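Side-chain contacts in Ycf54-like protein (Synechocystis sp. PCC 6803, PDB 5M2P), which is a component of the magnesium-protoporphyrin IX monomethylester cyclase and is required for the formation of protochlorophyllide, a precursor of chlorophyll: residues P22-E25 against V26-E29; T74-S77 against F78-V82. All coordinates share one frame; numbering follows the deposited sequence. Where two conformers were deposited one is given.

Contact 1 (P22-E25 against V26-E29)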
ATOM      1  N   PRO A  22      10.852  -3.289  12.372  1.00 16.59           N
ATOM      2  CA  PRO A  22      10.941  -4.711  12.020  1.00 16.21           C
ATOM      3  C   PRO A  22      10.075  -5.022  10.789  1.00 14.54           C
ATOM      4  O   PRO A  22      10.490  -5.783   9.925  1.00 13.66           O
ATOM      5  CB  PRO A  22      10.438  -5.424  13.295  1.00 18.43           C
ATOM      6  CG  PRO A  22      10.826  -4.494  14.386  1.00 21.53           C
ATOM      7  CD  PRO A  22      10.622  -3.108  13.816  1.00 17.86           C
ATOM      8  N   PHE A  23       8.897  -4.409  10.698  1.00 13.83           N
ATOM      9  CA  PHE A  23       8.038  -4.592   9.529  1.00 11.39           C
ATOM     10  C   PHE A  23       8.731  -4.114   8.244  1.00 11.51           C
ATOM     11  O   PHE A  23       8.697  -4.785   7.198  1.00 12.36           O
ATOM     12  CB  PHE A  23       6.684  -3.878   9.710  1.00 11.93           C
ATOM     13  CG  PHE A  23       5.834  -3.877   8.463  1.00  9.73           C
ATOM     14  CD1 PHE A  23       5.101  -4.985   8.128  1.00 11.88           C
ATOM     15  CD2 PHE A  23       5.799  -2.795   7.626  1.00 10.90           C
ATOM     16  CE1 PHE A  23       4.352  -5.007   6.984  1.00 12.82           C
ATOM     17  CE2 PHE A  23       5.045  -2.813   6.474  1.00 10.88           C
ATOM     18  CZ  PHE A  23       4.322  -3.918   6.148  1.00 12.74           C
ATOM     19  N   GLU A  24       9.307  -2.933   8.303  1.00 11.86           N
ATOM     20  CA  GLU A  24      10.003  -2.424   7.146  1.00 13.56           C
ATOM     21  C   GLU A  24      11.157  -3.338   6.765  1.00 13.07           C
ATOM     22  O   GLU A  24      11.434  -3.511   5.582  1.00 14.74           O
ATOM     23  CB  GLU A  24      10.489  -1.010   7.402  1.00 14.74           C
ATOM     24  CG  GLU A  24       9.387   0.029   7.425  1.00 16.37           C
ATOM     25  CD  GLU A  24       8.686   0.142   6.079  1.00 19.11           C
ATOM     26  OE1 GLU A  24       9.319  -0.093   5.027  1.00 23.28           O
ATOM     27  OE2 GLU A  24       7.494   0.449   6.056  1.00 20.72           O
ATOM     28  N   GLU A  25      11.827  -3.947   7.743  1.00 13.02           N
ATOM     29  CA  GLU A  25      12.880  -4.914   7.436  1.00 15.42           C
ATOM     30  C   GLU A  25      12.330  -6.152   6.733  1.00 14.28           C
ATOM     31  O   GLU A  25      12.965  -6.691   5.836  1.00 14.53           O
ATOM     32  CB  GLU A  25      13.664  -5.326   8.709  1.00 19.69           C
ATOM     33  CG  GLU A  25      14.761  -6.366   8.483  1.00 34.16           C
ATOM     34  CD  GLU A  25      15.797  -5.912   7.471  1.00 47.85           C
ATOM     35  OE1 GLU A  25      16.184  -4.722   7.499  1.00 42.05           O
ATOM     36  OE2 GLU A  25      16.219  -6.745   6.644  1.00 49.61           O
ATOM     37  N   VAL A  26      11.140  -6.600   7.120  1.00 12.38           N
ATOM     38  CA  VAL A  26      10.500  -7.712   6.442  1.00 12.53           C
ATOM     39  C   VAL A  26      10.262  -7.365   4.980  1.00 10.97           C
ATOM     40  O   VAL A  26      10.513  -8.190   4.105  1.00 11.39           O
ATOM     41  CB  VAL A  26       9.168  -8.145   7.105  1.00 13.22           C
ATOM     42  CG1 VAL A  26       8.452  -9.188   6.274  1.00 15.14           C
ATOM     43  CG2 VAL A  26       9.436  -8.689   8.503  1.00 15.18           C
ATOM     44  N   LEU A  27       9.804  -6.143   4.722  1.00 10.30           N
ATOM     45  CA  LEU A  27       9.557  -5.734   3.329  1.00 10.06           C
ATOM     46  C   LEU A  27      10.856  -5.667   2.542  1.00 10.03           C
ATOM     47  O   LEU A  27      10.899  -6.081   1.392  1.00 10.98           O
ATOM     48  CB  LEU A  27       8.885  -4.373   3.267  1.00 12.59           C
ATOM     49  CG  LEU A  27       7.486  -4.235   3.820  1.00 17.42           C
ATOM     50  CD1 LEU A  27       6.944  -2.861   3.485  1.00 18.91           C
ATOM     51  CD2 LEU A  27       6.616  -5.303   3.220  1.00 20.27           C
ATOM     52  N   LYS A  28      11.912  -5.121   3.143  1.00 11.37           N
ATOM     53  CA  LYS A  28      13.231  -5.102   2.471  1.00 12.15           C
ATOM     54  C   LYS A  28      13.690  -6.522   2.150  1.00 11.10           C
ATOM     55  O   LYS A  28      14.133  -6.801   1.034  1.00 12.16           O
ATOM     56  CB  LYS A  28      14.251  -4.402   3.360  1.00 15.09           C
ATOM     57  CG  LYS A  28      15.638  -4.291   2.755  1.00 18.86           C
ATOM     58  CD  LYS A  28      16.681  -3.983   3.823  1.00 24.96           C
ATOM     59  CE  LYS A  28      18.084  -3.879   3.251  1.00 31.73           C
ATOM     60  NZ  LYS A  28      18.366  -2.488   2.798  1.00 48.22           N
ATOM     61  N   GLU A  29      13.580  -7.432   3.115  1.00 12.26           N
ATOM     62  CA  GLU A  29      13.965  -8.816   2.879  1.00 13.86           C
ATOM     63  C   GLU A  29      13.122  -9.470   1.809  1.00 12.10           C
ATOM     64  O   GLU A  29      13.626 -10.260   1.014  1.00 13.90           O
ATOM     65  CB  GLU A  29      13.922  -9.629   4.173  1.00 18.96           C
ATOM     66  CG  GLU A  29      15.114  -9.342   5.075  1.00 31.85           C
ATOM     67  CD  GLU A  29      16.437  -9.550   4.344  1.00 53.00           C
ATOM     68  OE1 GLU A  29      16.664 -10.685   3.855  1.00 64.99           O
ATOM     69  OE2 GLU A  29      17.228  -8.575   4.228  1.00 48.81           O
TER
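Phe23 and Leu27 make a local, one-turn contact near the start of helix 21-36, on the side that faces helix 76-86 and strand 68-73. Leu27 CG lies over one face of the Phe23 ring, 4.2 Å from its centroid and 28° off the normal, a CH-pi contact. The shortest approach to a ring atom is by Leu27 CD1, 3.5 Å from Phe23 CE2. The ring gets there because Phe23 CG stands anti to the backbone N (chi1 172°), while Leu27 takes the other common helical setting, CG beside its own backbone N. Both residues are buried, and Ile71 touches the pair from strand 68-73.

On another side of the helix the Glu25 and Glu29 side chains leave in roughly the same direction, with carboxylate planes 21° apart and the two OE2 atoms at 3.2 Å. Such closeness of like charges would be expected to raise the proton affinity of one of them. Lys28 NZ stays 5.6 Å from Glu25 OE1, although Lys28 CD passes that carboxylate. Four successive i to i+4 backbone bonds, from Val26 N to Pro22 O through Glu29 N to Glu25 O, make this a regular alpha-helix, and its side chains make it amphipathic, apolar toward the protein and charged outward.

Contact 2 (T74-S77 against F78-V82); sequences TNKS and FIVWV
At the N-cap of helix 76-86, Asn75 O takes two weak backbone bonds, from Phe78 N and from Ile79 N, the latter 3.5 Å long, and the backbone tightens into regular helix as it runs from 74-77 into 78-82. One residue further on the pattern is sound: Val80 N bonds to Lys76 O at 3.0 Å, followed by Trp81 N to Ser77 O.

The cap itself is the Asn75 side chain. With CG anti to the backbone N (chi1 180°), the amide folds back over the first turn, and OD1 accepts weakly from Ser77 N and, at 3.3 Å, from Phe78 N. Its ND2 end lies beside Phe78 CB, the amide and phenyl planes being 49° apart. Asp42 and Arg30 touch the Asn75 side chain from outside the helix.

Phe78 swings its ring away from the cap, toward Leu27 and Phe43, and Val82 CG2 sits 3.8 Å above one face, offset toward the rim. A third donor to the cap oxygen is less certain, because Ser77 has two conformers: in one of them its OG donates to Asn75 OD1 at 2.7 Å, tilted 18° from the carbonyl plane.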
ATOM      1  N   THR A  74      -0.692  -6.369  -5.686  1.00  6.88           N
ATOM      2  CA  THR A  74      -1.653  -7.145  -6.457  1.00  6.85           C
ATOM      3  C   THR A  74      -1.881  -8.536  -5.857  1.00  7.24           C
ATOM      4  O   THR A  74      -2.708  -9.270  -6.359  1.00  8.69           O
ATOM      5  CB  THR A  74      -1.231  -7.246  -7.921  1.00  7.77           C
ATOM      6  OG1 THR A  74       0.108  -7.752  -7.958  1.00  8.87           O
ATOM      7  CG2 THR A  74      -1.313  -5.872  -8.593  1.00 10.03           C
ATOM      8  N   ASN A  75      -1.143  -8.850  -4.787  1.00  7.29           N
ATOM      9  CA  ASN A  75      -1.285 -10.116  -4.074  1.00  9.24           C
ATOM     10  C   ASN A  75      -2.141  -9.909  -2.835  1.00  7.47           C
ATOM     11  O   ASN A  75      -1.676  -9.353  -1.844  1.00  7.25           O
ATOM     12  CB  ASN A  75       0.097 -10.650  -3.692  1.00 10.41           C
ATOM     13  CG  ASN A  75       0.043 -11.965  -2.937  1.00 13.51           C
ATOM     14  OD1 ASN A  75      -1.015 -12.390  -2.472  1.00 15.91           O
ATOM     15  ND2 ASN A  75       1.185 -12.608  -2.808  1.00 21.98           N
ATOM     16  N   LYS A  76      -3.416 -10.271  -2.910  1.00  8.54           N
ATOM     17  CA  LYS A  76      -4.340 -10.044  -1.787  0.50  8.92           C
ATOM     18  C   LYS A  76      -3.818 -10.675  -0.496  1.00  9.36           C
ATOM     19  O   LYS A  76      -3.948 -10.109   0.578  1.00  9.51           O
ATOM     20  CB  LYS A  76      -5.765 -10.539  -2.087  0.50 13.93           C
ATOM     21  CG  LYS A  76      -6.793 -10.077  -1.050  0.50 11.25           C
ATOM     22  CD  LYS A  76      -8.225 -10.482  -1.370  0.50 12.69           C
ATOM     23  CE  LYS A  76      -9.201  -9.663  -0.547  0.50 14.34           C
ATOM     24  NZ  LYS A  76     -10.616  -9.979  -0.878  0.50 17.59           N
ATOM     25  N   SER A  77      -3.259 -11.867  -0.606  1.00 10.00           N
ATOM     26  CA  SER A  77      -2.876 -12.545   0.615  0.50 10.19           C
ATOM     27  C   SER A  77      -1.756 -11.814   1.339  1.00  9.03           C
ATOM     28  O   SER A  77      -1.689 -11.865   2.562  1.00  8.52           O
ATOM     29  CB  SER A  77      -2.517 -13.985   0.334  0.50 10.76           C
ATOM     30  OG  SER A  77      -1.377 -14.117  -0.467  0.50 13.13           O
ATOM     31  N   PHE A  78      -0.915 -11.086   0.612  1.00  9.72           N
ATOM     32  CA  PHE A  78       0.134 -10.303   1.225  1.00  8.44           C
ATOM     33  C   PHE A  78      -0.469  -9.174   2.049  1.00  7.40           C
ATOM     34  O   PHE A  78      -0.053  -8.913   3.174  1.00  7.87           O
ATOM     35  CB  PHE A  78       1.114  -9.780   0.170  1.00  9.51           C
ATOM     36  CG  PHE A  78       2.182  -8.923   0.748  1.00 10.21           C
ATOM     37  CD1 PHE A  78       3.097  -9.452   1.641  1.00 11.74           C
ATOM     38  CD2 PHE A  78       2.269  -7.575   0.437  1.00 10.55           C
ATOM     39  CE1 PHE A  78       4.076  -8.672   2.199  1.00 14.06           C
ATOM     40  CE2 PHE A  78       3.270  -6.786   1.000  1.00 12.50           C
ATOM     41  CZ  PHE A  78       4.170  -7.349   1.883  1.00 13.97           C
ATOM     42  N   ILE A  79      -1.498  -8.521   1.527  1.00  7.60           N
ATOM     43  CA  ILE A  79      -2.134  -7.434   2.273  1.00  7.83           C
ATOM     44  C   ILE A  79      -2.919  -7.948   3.471  1.00  6.90           C
ATOM     45  O   ILE A  79      -2.977  -7.287   4.479  1.00  7.28           O
ATOM     46  CB  ILE A  79      -2.937  -6.502   1.336  1.00  8.77           C
ATOM     47  CG1 ILE A  79      -2.009  -5.870   0.288  1.00 10.76           C
ATOM     48  CG2 ILE A  79      -3.651  -5.422   2.127  1.00 10.62           C
ATOM     49  CD1 ILE A  79      -0.942  -4.977   0.854  1.00 10.41           C
ATOM     50  N   VAL A  80      -3.480  -9.151   3.386  1.00  7.79           N
ATOM     51  CA  VAL A  80      -4.114  -9.759   4.540  1.00  8.80           C
ATOM     52  C   VAL A  80      -3.071  -9.882   5.663  1.00  7.96           C
ATOM     53  O   VAL A  80      -3.346  -9.539   6.825  1.00  8.81           O
ATOM     54  CB  VAL A  80      -4.697 -11.153   4.183  1.00  9.14           C
ATOM     55  CG1 VAL A  80      -5.112 -11.902   5.442  1.00 11.29           C
ATOM     56  CG2 VAL A  80      -5.870 -10.981   3.239  1.00 11.14           C
ATOM     57  N   TRP A  81      -1.883 -10.357   5.316  1.00  7.45           N
ATOM     58  CA  TRP A  81      -0.777 -10.474   6.274  1.00  9.06           C
ATOM     59  C   TRP A  81      -0.387  -9.112   6.824  1.00  7.82           C
ATOM     60  O   TRP A  81      -0.206  -8.954   8.010  1.00  7.93           O
ATOM     61  CB  TRP A  81       0.446 -11.165   5.662  1.00 10.76           C
ATOM     62  CG  TRP A  81       1.685 -11.064   6.526  1.00 12.81           C
ATOM     63  CD1 TRP A  81       1.976 -11.807   7.618  1.00 18.65           C
ATOM     64  CD2 TRP A  81       2.738 -10.087   6.400  1.00 14.15           C
ATOM     65  NE1 TRP A  81       3.145 -11.368   8.184  1.00 16.98           N
ATOM     66  CE2 TRP A  81       3.632 -10.312   7.454  1.00 17.06           C
ATOM     67  CE3 TRP A  81       2.998  -9.040   5.496  1.00 14.92           C
ATOM     68  CZ2 TRP A  81       4.766  -9.543   7.638  1.00 16.73           C
ATOM     69  CZ3 TRP A  81       4.126  -8.289   5.670  1.00 14.43           C
ATOM     70  CH2 TRP A  81       5.004  -8.544   6.727  1.00 17.40           C
ATOM     71  N   VAL A  82      -0.272  -8.124   5.950  1.00  6.60           N
ATOM     72  CA  VAL A  82       0.122  -6.792   6.416  1.00  7.05           C
ATOM     73  C   VAL A  82      -0.869  -6.284   7.460  1.00  6.32           C
ATOM     74  O   VAL A  82      -0.473  -5.711   8.489  1.00  6.90           O
ATOM     75  CB  VAL A  82       0.221  -5.779   5.244  1.00  7.20           C
ATOM     76  CG1 VAL A  82       0.387  -4.364   5.757  1.00  8.44           C
ATOM     77  CG2 VAL A  82       1.347  -6.129   4.278  1.00  8.86           C
TER

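How the contacts relate
Each contact is local, so neither closes a long loop. From the N terminus the chain passes through strand 5-13 and helix 14-18 before contact 1 forms in helix 21-36; strands 43-47 and 68-73 then intervene, and contact 2 starts helix 76-86. The two are therefore in series, neither nested nor crossed. In space they meet, with centres about 15 Å apart. Leu27 CD2 packs 3.5 Å from Phe78 CZ, and Val26 CG1 comes equally close to Trp81 CH2. Together they illustrate how helices built from short-range contacts join through apolar faces: helix 76-86 packs against helix 21-36 and strands 5-13 and 68-73 of the antiparallel sheet, while helix 21-36 also reaches strand 68-73.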